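Local coordinates for Bd0816 (Bdellovibrio bacteriovorus HD100, PDB 5CER), which probably acts as a serine-type D-Ala-D-Ala carboxypeptidase, removing the terminal D-alanine from peptidoglycan peptides, at residues W42-L47 with A201-I206; L47-R52 with E285-K290. The protein carries 2 engineered substitutions. One frame throughout, in Å; residues are numbered along the deposited sequence.

Contact 1: residues W42-L47 with A201-I206; sequences WAIEKL and APLRTI
Ile44, in the last turns of helix 35-47, lies across from Leu203, the first residue of helix 203-213, and their CA atoms, 7.6 Å apart, mark the closest backbone approach. One side chain carries the contact on the second helix. Leu203 has its CG anti to the backbone N (chi1 178°), which extends the branch away from its own helix and sends methyl CD2 into the surface formed by Ala43, Ile44 and Leu47. Leu203 CD2 lies 4.0 Å from Ala43 CB and 3.7 Å from Ala43 O. That carbonyl oxygen already accepts the helical bond from Leu47 N, at 2.8 Å, so the apolar methyl beside it costs no polar partner. Alanine suits this position because its single methyl lets the leucine come close to the helix backbone. Leu47 borders the same methyl, its CB 4.0 Å from Leu203 CD2, and the two leucine side chains cross at about a right angle. Ile44 touches more loosely, CG1 to Leu203 CD2 being 4.4 Å, and also packs on Leu280, Ser283 and Leu284 of helix 270-286. Pro202, at the N-cap position, opens the second helix: its carbonyl oxygen receives both Thr205 N and Ile206 N. A proline fits here, because the start of a helix needs no amide hydrogen from it. Trp42 faces another neighbour, stacking on Phe235 and meeting Phe232 edge-to-face. The whole is a buried helix-to-helix contact, van der Waals in kind, without a hydrogen bond across it. The place of helix 35-47, packed among helices 203-213, 228-239 and 270-286, is consistent with that of the central helix of the helical region in the penicillin-binding protein and beta-lactamase fold.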
ATOM      1  N   TRP A  42     -15.787   6.477   6.494  1.00 23.13           N
ATOM      2  CA  TRP A  42     -16.183   6.879   7.833  1.00 24.39           C
ATOM      3  C   TRP A  42     -15.471   8.214   8.193  1.00 26.50           C
ATOM      4  O   TRP A  42     -16.102   9.155   8.652  1.00 25.82           O
ATOM      5  CB  TRP A  42     -15.847   5.776   8.857  1.00 23.04           C
ATOM      6  CG  TRP A  42     -16.298   6.054  10.257  1.00 22.74           C
ATOM      7  CD1 TRP A  42     -17.282   6.876  10.650  1.00 22.30           C
ATOM      8  CD2 TRP A  42     -15.765   5.468  11.460  1.00 23.00           C
ATOM      9  NE1 TRP A  42     -17.412   6.865  12.006  1.00 22.77           N
ATOM     10  CE2 TRP A  42     -16.490   6.003  12.534  1.00 23.05           C
ATOM     11  CE3 TRP A  42     -14.742   4.549  11.723  1.00 22.47           C
ATOM     12  CZ2 TRP A  42     -16.238   5.649  13.857  1.00 23.35           C
ATOM     13  CZ3 TRP A  42     -14.481   4.204  13.035  1.00 22.86           C
ATOM     14  CH2 TRP A  42     -15.248   4.742  14.087  1.00 23.83           C
ATOM     15  N   ALA A  43     -14.161   8.272   7.963  1.00 26.97           N
ATOM     16  CA  ALA A  43     -13.411   9.511   8.231  1.00 26.80           C
ATOM     17  C   ALA A  43     -14.002  10.701   7.458  1.00 24.90           C
ATOM     18  O   ALA A  43     -14.210  11.766   8.026  1.00 24.74           O
ATOM     19  CB  ALA A  43     -11.906   9.330   7.912  1.00 26.38           C
ATOM     20  N   ILE A  44     -14.258  10.502   6.183  1.00 24.00           N
ATOM     21  CA  ILE A  44     -14.819  11.571   5.359  1.00 25.84           C
ATOM     22  C   ILE A  44     -16.194  11.991   5.841  1.00 27.16           C
ATOM     23  O   ILE A  44     -16.466  13.191   5.969  1.00 27.91           O
ATOM     24  CB  ILE A  44     -14.864  11.194   3.867  1.00 24.70           C
ATOM     25  CG1 ILE A  44     -13.442  11.219   3.327  1.00 24.57           C
ATOM     26  CG2 ILE A  44     -15.748  12.146   3.094  1.00 25.36           C
ATOM     27  CD1 ILE A  44     -13.282  10.576   1.985  1.00 24.72           C
ATOM     28  N   GLU A  45     -17.027  11.024   6.176  1.00 28.04           N
ATOM     29  CA  GLU A  45     -18.346  11.350   6.690  1.00 30.16           C
ATOM     30  C   GLU A  45     -18.313  12.131   8.011  1.00 31.66           C
ATOM     31  O   GLU A  45     -19.059  13.087   8.168  1.00 34.47           O
ATOM     32  CB  GLU A  45     -19.167  10.099   6.866  1.00 31.45           C
ATOM     33  CG  GLU A  45     -20.619  10.388   7.168  1.00 32.90           C
ATOM     34  CD  GLU A  45     -21.421   9.117   7.278  1.00 35.77           C
ATOM     35  OE1 GLU A  45     -21.621   8.452   6.222  1.00 37.40           O
ATOM     36  OE2 GLU A  45     -21.825   8.766   8.410  1.00 37.44           O
ATOM     37  N   LYS A  46     -17.472  11.732   8.945  1.00 31.97           N
ATOM     38  CA  LYS A  46     -17.459  12.377  10.217  1.00 35.54           C
ATOM     39  C   LYS A  46     -16.686  13.680  10.244  1.00 33.14           C
ATOM     40  O   LYS A  46     -17.124  14.630  10.899  1.00 30.98           O
ATOM     41  CB  LYS A  46     -16.908  11.457  11.311  1.00 41.79           C
ATOM     42  CG  LYS A  46     -17.275  11.956  12.695  1.00 48.50           C
ATOM     43  CD  LYS A  46     -17.008  10.952  13.784  1.00 58.20           C
ATOM     44  CE  LYS A  46     -18.257  10.136  14.110  1.00 63.31           C
ATOM     45  NZ  LYS A  46     -17.921   9.034  15.045  1.00 63.59           N
ATOM     46  N   LEU A  47     -15.546  13.711   9.580  1.00 29.66           N
ATOM     47  CA  LEU A  47     -14.652  14.886   9.609  1.00 30.09           C
ATOM     48  C   LEU A  47     -14.826  15.880   8.449  1.00 30.44           C
ATOM     49  O   LEU A  47     -14.615  17.061   8.638  1.00 32.11           O
ATOM     50  CB  LEU A  47     -13.177  14.458   9.647  1.00 28.01           C
ATOM     51  CG  LEU A  47     -12.807  13.552  10.825  1.00 27.93           C
ATOM     52  CD1 LEU A  47     -11.365  13.109  10.721  1.00 27.91           C
ATOM     53  CD2 LEU A  47     -13.055  14.263  12.152  1.00 28.48           C
ATOM     54  N   ALA A 201      -1.900  18.287   5.885  1.00 27.71           N
ATOM     55  CA  ALA A 201      -2.567  18.207   4.605  1.00 26.94           C
ATOM     56  C   ALA A 201      -4.071  17.912   4.794  1.00 26.55           C
ATOM     57  O   ALA A 201      -4.472  17.392   5.841  1.00 27.76           O
ATOM     58  CB  ALA A 201      -1.906  17.135   3.758  1.00 25.90           C
ATOM     59  N   PRO A 202      -4.895  18.263   3.799  1.00 26.38           N
ATOM     60  CA  PRO A 202      -6.305  17.922   3.898  1.00 26.74           C
ATOM     61  C   PRO A 202      -6.540  16.409   3.967  1.00 25.59           C
ATOM     62  O   PRO A 202      -5.718  15.643   3.472  1.00 26.65           O
ATOM     63  CB  PRO A 202      -6.912  18.513   2.621  1.00 27.09           C
ATOM     64  CG  PRO A 202      -5.774  18.731   1.699  1.00 27.26           C
ATOM     65  CD  PRO A 202      -4.581  18.971   2.543  1.00 27.21           C
ATOM     66  N   LEU A 203      -7.611  16.025   4.637  1.00 25.33           N
ATOM     67  CA  LEU A 203      -7.859  14.649   5.004  1.00 25.65           C
ATOM     68  C   LEU A 203      -7.794  13.760   3.772  1.00 25.87           C
ATOM     69  O   LEU A 203      -7.217  12.661   3.840  1.00 25.87           O
ATOM     70  CB  LEU A 203      -9.209  14.485   5.699  1.00 24.97           C
ATOM     71  CG  LEU A 203      -9.587  13.061   6.092  1.00 25.24           C
ATOM     72  CD1 LEU A 203      -8.635  12.487   7.141  1.00 25.23           C
ATOM     73  CD2 LEU A 203     -11.046  12.972   6.569  1.00 25.04           C
ATOM     74  N   ARG A 204      -8.387  14.220   2.679  1.00 25.91           N
ATOM     75  CA  ARG A 204      -8.393  13.443   1.454  1.00 26.73           C
ATOM     76  C   ARG A 204      -6.981  13.000   1.006  1.00 26.18           C
ATOM     77  O   ARG A 204      -6.833  11.905   0.472  1.00 23.78           O
ATOM     78  CB  ARG A 204      -9.111  14.180   0.322  1.00 28.27           C
ATOM     79  CG  ARG A 204      -8.350  15.317  -0.264  1.00 30.08           C
ATOM     80  CD  ARG A 204      -9.214  16.118  -1.213  1.00 32.98           C
ATOM     81  NE  ARG A 204      -8.273  17.072  -1.771  1.00 34.83           N
ATOM     82  CZ  ARG A 204      -8.180  18.365  -1.605  1.00 37.64           C
ATOM     83  NH1 ARG A 204      -9.079  19.045  -0.936  1.00 43.42           N
ATOM     84  NH2 ARG A 204      -7.185  18.987  -2.179  1.00 39.59           N
ATOM     85  N   THR A 205      -5.972  13.858   1.238  1.00 25.39           N
ATOM     86  CA  THR A 205      -4.593  13.530   0.905  1.00 24.23           C
ATOM     87  C   THR A 205      -3.923  12.604   1.908  1.00 22.17           C
ATOM     88  O   THR A 205      -3.160  11.717   1.518  1.00 22.09           O
ATOM     89  CB  THR A 205      -3.798  14.818   0.690  1.00 26.02           C
ATOM     90  OG1 THR A 205      -4.469  15.546  -0.342  1.00 27.41           O
ATOM     91  CG2 THR A 205      -2.350  14.533   0.263  1.00 25.19           C
ATOM     92  N   ILE A 206      -4.242  12.761   3.177  1.00 22.77           N
ATOM     93  CA  ILE A 206      -3.816  11.797   4.190  1.00 22.50           C
ATOM     94  C   ILE A 206      -4.394  10.396   3.815  1.00 21.56           C
ATOM     95  O   ILE A 206      -3.723   9.395   3.906  1.00 20.07           O
ATOM     96  CB  ILE A 206      -4.284  12.219   5.586  1.00 22.78           C
ATOM     97  CG1 ILE A 206      -3.519  13.441   6.061  1.00 23.80           C
ATOM     98  CG2 ILE A 206      -4.087  11.057   6.571  1.00 23.68           C
ATOM     99  CD1 ILE A 206      -3.910  13.992   7.420  1.00 23.72           C
TER

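Contact 2: residues L47-R52 with E285-K290; sequences LGVDYR and EAKGYK
Val49 and Asp50, the two central residues of a type I beta turn from Gly48 to Tyr51, meet the Schellman motif that ends helix 270-286. Gly48 leaves helix 35-47 with positive phi, and Gly288 does the same as the C-prime residue of the other helix; glycine adopts such angles readily. The turn is closed by Tyr51 N to Gly48 O, 3.1 Å. Val49 supplies the apolar half of the contact: its CG1 lies 3.7 Å from Tyr289 CE2 and 3.9 Å from Lys287 CG, reaching both through a chi1 of 66° that places it between the backbone N and the carbonyl carbon. Lysine serves here through its aliphatic chain, whose amino end leads away. The polar half is a hydrogen bond from Tyr289 OH to Asp50 OD2, 2.6 Å, which uses the syn lone pair of the carboxylate. The oxygen sits at the ring edge, near its plane, while the carboxylate plane stands 84° to the ring. Asp50 OD1 also pairs with the Arg204 guanidinium, though modelled too close for that salt bridge's geometry to be trusted. A donating phenol and a nearby guanidinium would both favour the ionised carboxylate, whatever the arginine's exact position.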
ATOM      1  N   LEU A  47     -15.546  13.711   9.580  1.00 29.66           N
ATOM      2  CA  LEU A  47     -14.652  14.886   9.609  1.00 30.09           C
ATOM      3  C   LEU A  47     -14.826  15.880   8.449  1.00 30.44           C
ATOM      4  O   LEU A  47     -14.615  17.061   8.638  1.00 32.11           O
ATOM      5  CB  LEU A  47     -13.177  14.458   9.647  1.00 28.01           C
ATOM      6  CG  LEU A  47     -12.807  13.552  10.825  1.00 27.93           C
ATOM      7  CD1 LEU A  47     -11.365  13.109  10.721  1.00 27.91           C
ATOM      8  CD2 LEU A  47     -13.055  14.263  12.152  1.00 28.48           C
ATOM      9  N   GLY A  48     -15.220  15.405   7.276  1.00 30.51           N
ATOM     10  CA  GLY A  48     -15.328  16.232   6.075  1.00 29.03           C
ATOM     11  C   GLY A  48     -14.100  15.972   5.221  1.00 28.81           C
ATOM     12  O   GLY A  48     -12.966  15.842   5.751  1.00 27.15           O
ATOM     13  N   VAL A  49     -14.307  15.919   3.910  1.00 27.53           N
ATOM     14  CA  VAL A  49     -13.242  15.531   2.986  1.00 27.66           C
ATOM     15  C   VAL A  49     -11.965  16.410   3.059  1.00 28.14           C
ATOM     16  O   VAL A  49     -10.846  15.917   2.825  1.00 26.74           O
ATOM     17  CB  VAL A  49     -13.760  15.486   1.538  1.00 26.12           C
ATOM     18  CG1 VAL A  49     -14.152  16.889   1.059  1.00 25.71           C
ATOM     19  CG2 VAL A  49     -12.745  14.854   0.603  1.00 25.43           C
ATOM     20  N   ASP A  50     -12.148  17.698   3.332  1.00 28.67           N
ATOM     21  CA  ASP A  50     -11.023  18.644   3.365  1.00 29.38           C
ATOM     22  C   ASP A  50     -10.606  19.025   4.795  1.00 29.06           C
ATOM     23  O   ASP A  50      -9.905  19.995   4.990  1.00 30.25           O
ATOM     24  CB  ASP A  50     -11.346  19.873   2.512  1.00 29.39           C
ATOM     25  CG  ASP A  50     -11.232  19.595   1.031  1.00 30.03           C
ATOM     26  OD1 ASP A  50     -10.394  18.747   0.641  1.00 30.63           O
ATOM     27  OD2 ASP A  50     -11.957  20.218   0.217  1.00 31.48           O
ATOM     28  N   TYR A  51     -11.004  18.232   5.781  1.00 28.25           N
ATOM     29  CA  TYR A  51     -10.640  18.485   7.160  1.00 27.79           C
ATOM     30  C   TYR A  51      -9.108  18.512   7.365  1.00 27.74           C
ATOM     31  O   TYR A  51      -8.330  17.780   6.715  1.00 27.72           O
ATOM     32  CB  TYR A  51     -11.288  17.432   8.062  1.00 27.35           C
ATOM     33  CG  TYR A  51     -10.852  17.490   9.502  1.00 27.31           C
ATOM     34  CD1 TYR A  51     -11.465  18.359  10.401  1.00 27.00           C
ATOM     35  CD2 TYR A  51      -9.833  16.658   9.965  1.00 26.69           C
ATOM     36  CE1 TYR A  51     -11.062  18.413  11.710  1.00 27.05           C
ATOM     37  CE2 TYR A  51      -9.442  16.682  11.277  1.00 26.70           C
ATOM     38  CZ  TYR A  51     -10.047  17.578  12.143  1.00 26.79           C
ATOM     39  OH  TYR A  51      -9.650  17.622  13.465  1.00 27.87           O
ATOM     40  N   ARG A  52      -8.693  19.367   8.275  1.00 27.89           N
ATOM     41  CA  ARG A  52      -7.306  19.519   8.599  1.00 28.23           C
ATOM     42  C   ARG A  52      -7.090  19.357  10.086  1.00 28.68           C
ATOM     43  O   ARG A  52      -7.773  19.997  10.920  1.00 28.39           O
ATOM     44  CB  ARG A  52      -6.810  20.869   8.078  1.00 28.89           C
ATOM     45  CG  ARG A  52      -6.506  20.849   6.582  1.00 30.03           C
ATOM     46  CD  ARG A  52      -6.020  22.217   6.158  1.00 30.74           C
ATOM     47  NE  ARG A  52      -5.899  22.405   4.717  1.00 28.92           N
ATOM     48  CZ  ARG A  52      -4.779  22.299   4.009  1.00 28.89           C
ATOM     49  NH1 ARG A  52      -3.623  21.917   4.552  1.00 29.26           N
ATOM     50  NH2 ARG A  52      -4.821  22.557   2.716  1.00 29.05           N
ATOM     51  N   GLU A 285     -18.194  13.088  -4.885  1.00 35.70           N
ATOM     52  CA  GLU A 285     -18.779  13.880  -5.996  1.00 36.21           C
ATOM     53  C   GLU A 285     -19.558  15.097  -5.523  1.00 34.30           C
ATOM     54  O   GLU A 285     -19.455  16.154  -6.126  1.00 33.61           O
ATOM     55  CB  GLU A 285     -19.607  13.027  -6.943  1.00 37.53           C
ATOM     56  CG  GLU A 285     -18.701  12.171  -7.838  1.00 39.80           C
ATOM     57  CD  GLU A 285     -19.427  11.281  -8.838  1.00 42.76           C
ATOM     58  OE1 GLU A 285     -20.674  11.119  -8.726  1.00 48.04           O
ATOM     59  OE2 GLU A 285     -18.730  10.732  -9.738  1.00 44.31           O
ATOM     60  N   ALA A 286     -20.251  14.960  -4.404  1.00 31.89           N
ATOM     61  CA  ALA A 286     -20.958  16.078  -3.801  1.00 32.13           C
ATOM     62  C   ALA A 286     -20.062  17.244  -3.407  1.00 32.84           C
ATOM     63  O   ALA A 286     -20.541  18.341  -3.265  1.00 32.47           O
ATOM     64  CB  ALA A 286     -21.742  15.615  -2.584  1.00 31.97           C
ATOM     65  N   LYS A 287     -18.777  16.992  -3.167  1.00 33.49           N
ATOM     66  CA  LYS A 287     -17.824  18.031  -2.875  1.00 35.17           C
ATOM     67  C   LYS A 287     -16.893  18.328  -4.028  1.00 34.49           C
ATOM     68  O   LYS A 287     -15.849  18.920  -3.813  1.00 34.31           O
ATOM     69  CB  LYS A 287     -16.984  17.623  -1.648  1.00 37.09           C
ATOM     70  CG  LYS A 287     -17.758  17.438  -0.361  1.00 39.82           C
ATOM     71  CD  LYS A 287     -18.470  18.756  -0.046  1.00 42.12           C
ATOM     72  CE  LYS A 287     -18.829  18.914   1.418  1.00 44.84           C
ATOM     73  NZ  LYS A 287     -20.289  19.156   1.512  1.00 49.53           N
ATOM     74  N   GLY A 288     -17.244  17.919  -5.234  1.00 33.66           N
ATOM     75  CA  GLY A 288     -16.384  18.150  -6.396  1.00 33.10           C
ATOM     76  C   GLY A 288     -15.140  17.271  -6.532  1.00 32.34           C
ATOM     77  O   GLY A 288     -14.287  17.537  -7.383  1.00 32.66           O
ATOM     78  N   TYR A 289     -15.046  16.196  -5.758  1.00 31.04           N
ATOM     79  CA  TYR A 289     -13.925  15.274  -5.878  1.00 30.20           C
ATOM     80  C   TYR A 289     -14.318  13.990  -6.602  1.00 29.69           C
ATOM     81  O   TYR A 289     -15.438  13.824  -7.089  1.00 30.32           O
ATOM     82  CB  TYR A 289     -13.351  14.994  -4.484  1.00 29.30           C
ATOM     83  CG  TYR A 289     -12.764  16.222  -3.854  1.00 29.50           C
ATOM     84  CD1 TYR A 289     -11.566  16.769  -4.322  1.00 28.90           C
ATOM     85  CD2 TYR A 289     -13.407  16.863  -2.789  1.00 30.38           C
ATOM     86  CE1 TYR A 289     -11.032  17.913  -3.755  1.00 28.79           C
ATOM     87  CE2 TYR A 289     -12.871  18.025  -2.229  1.00 29.26           C
ATOM     88  CZ  TYR A 289     -11.697  18.518  -2.713  1.00 28.61           C
ATOM     89  OH  TYR A 289     -11.193  19.613  -2.151  1.00 29.55           O
ATOM     90  N   LYS A 290     -13.357  13.102  -6.690  1.00 30.44           N
ATOM     91  CA  LYS A 290     -13.509  11.816  -7.358  1.00 32.15           C
ATOM     92  C   LYS A 290     -12.906  10.730  -6.516  1.00 30.51           C
ATOM     93  O   LYS A 290     -12.154  10.995  -5.561  1.00 31.77           O
ATOM     94  CB  LYS A 290     -12.799  11.858  -8.740  1.00 34.78           C
ATOM     95  CG  LYS A 290     -13.561  12.674  -9.772  1.00 36.68           C
ATOM     96  CD  LYS A 290     -12.885  12.656 -11.133  1.00 40.88           C
ATOM     97  CE  LYS A 290     -11.702  13.619 -11.184  1.00 42.41           C
ATOM     98  NZ  LYS A 290     -11.083  13.689 -12.541  1.00 44.48           N
TER

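How the contacts relate
From the N terminus, the chain runs down helix 35-47 into the turn 48-51, so Leu47 belongs to both contacts. Contact 1 closes a loop of 153 residues when the chain returns at helix 203-213; contact 2 closes a longer one, at the end of helix 270-286. Their segments alternate, so the loops cross, and their centres lie about 7 Å apart. Residues 201-206 also bind the turn directly: Arg204 N probably donates to Val49 O, while its guanidinium pairs with Asp50, although the modelled separation is too short to be trusted. Together the contacts tie the end of helix 35-47 to the start of one helix and the end of another.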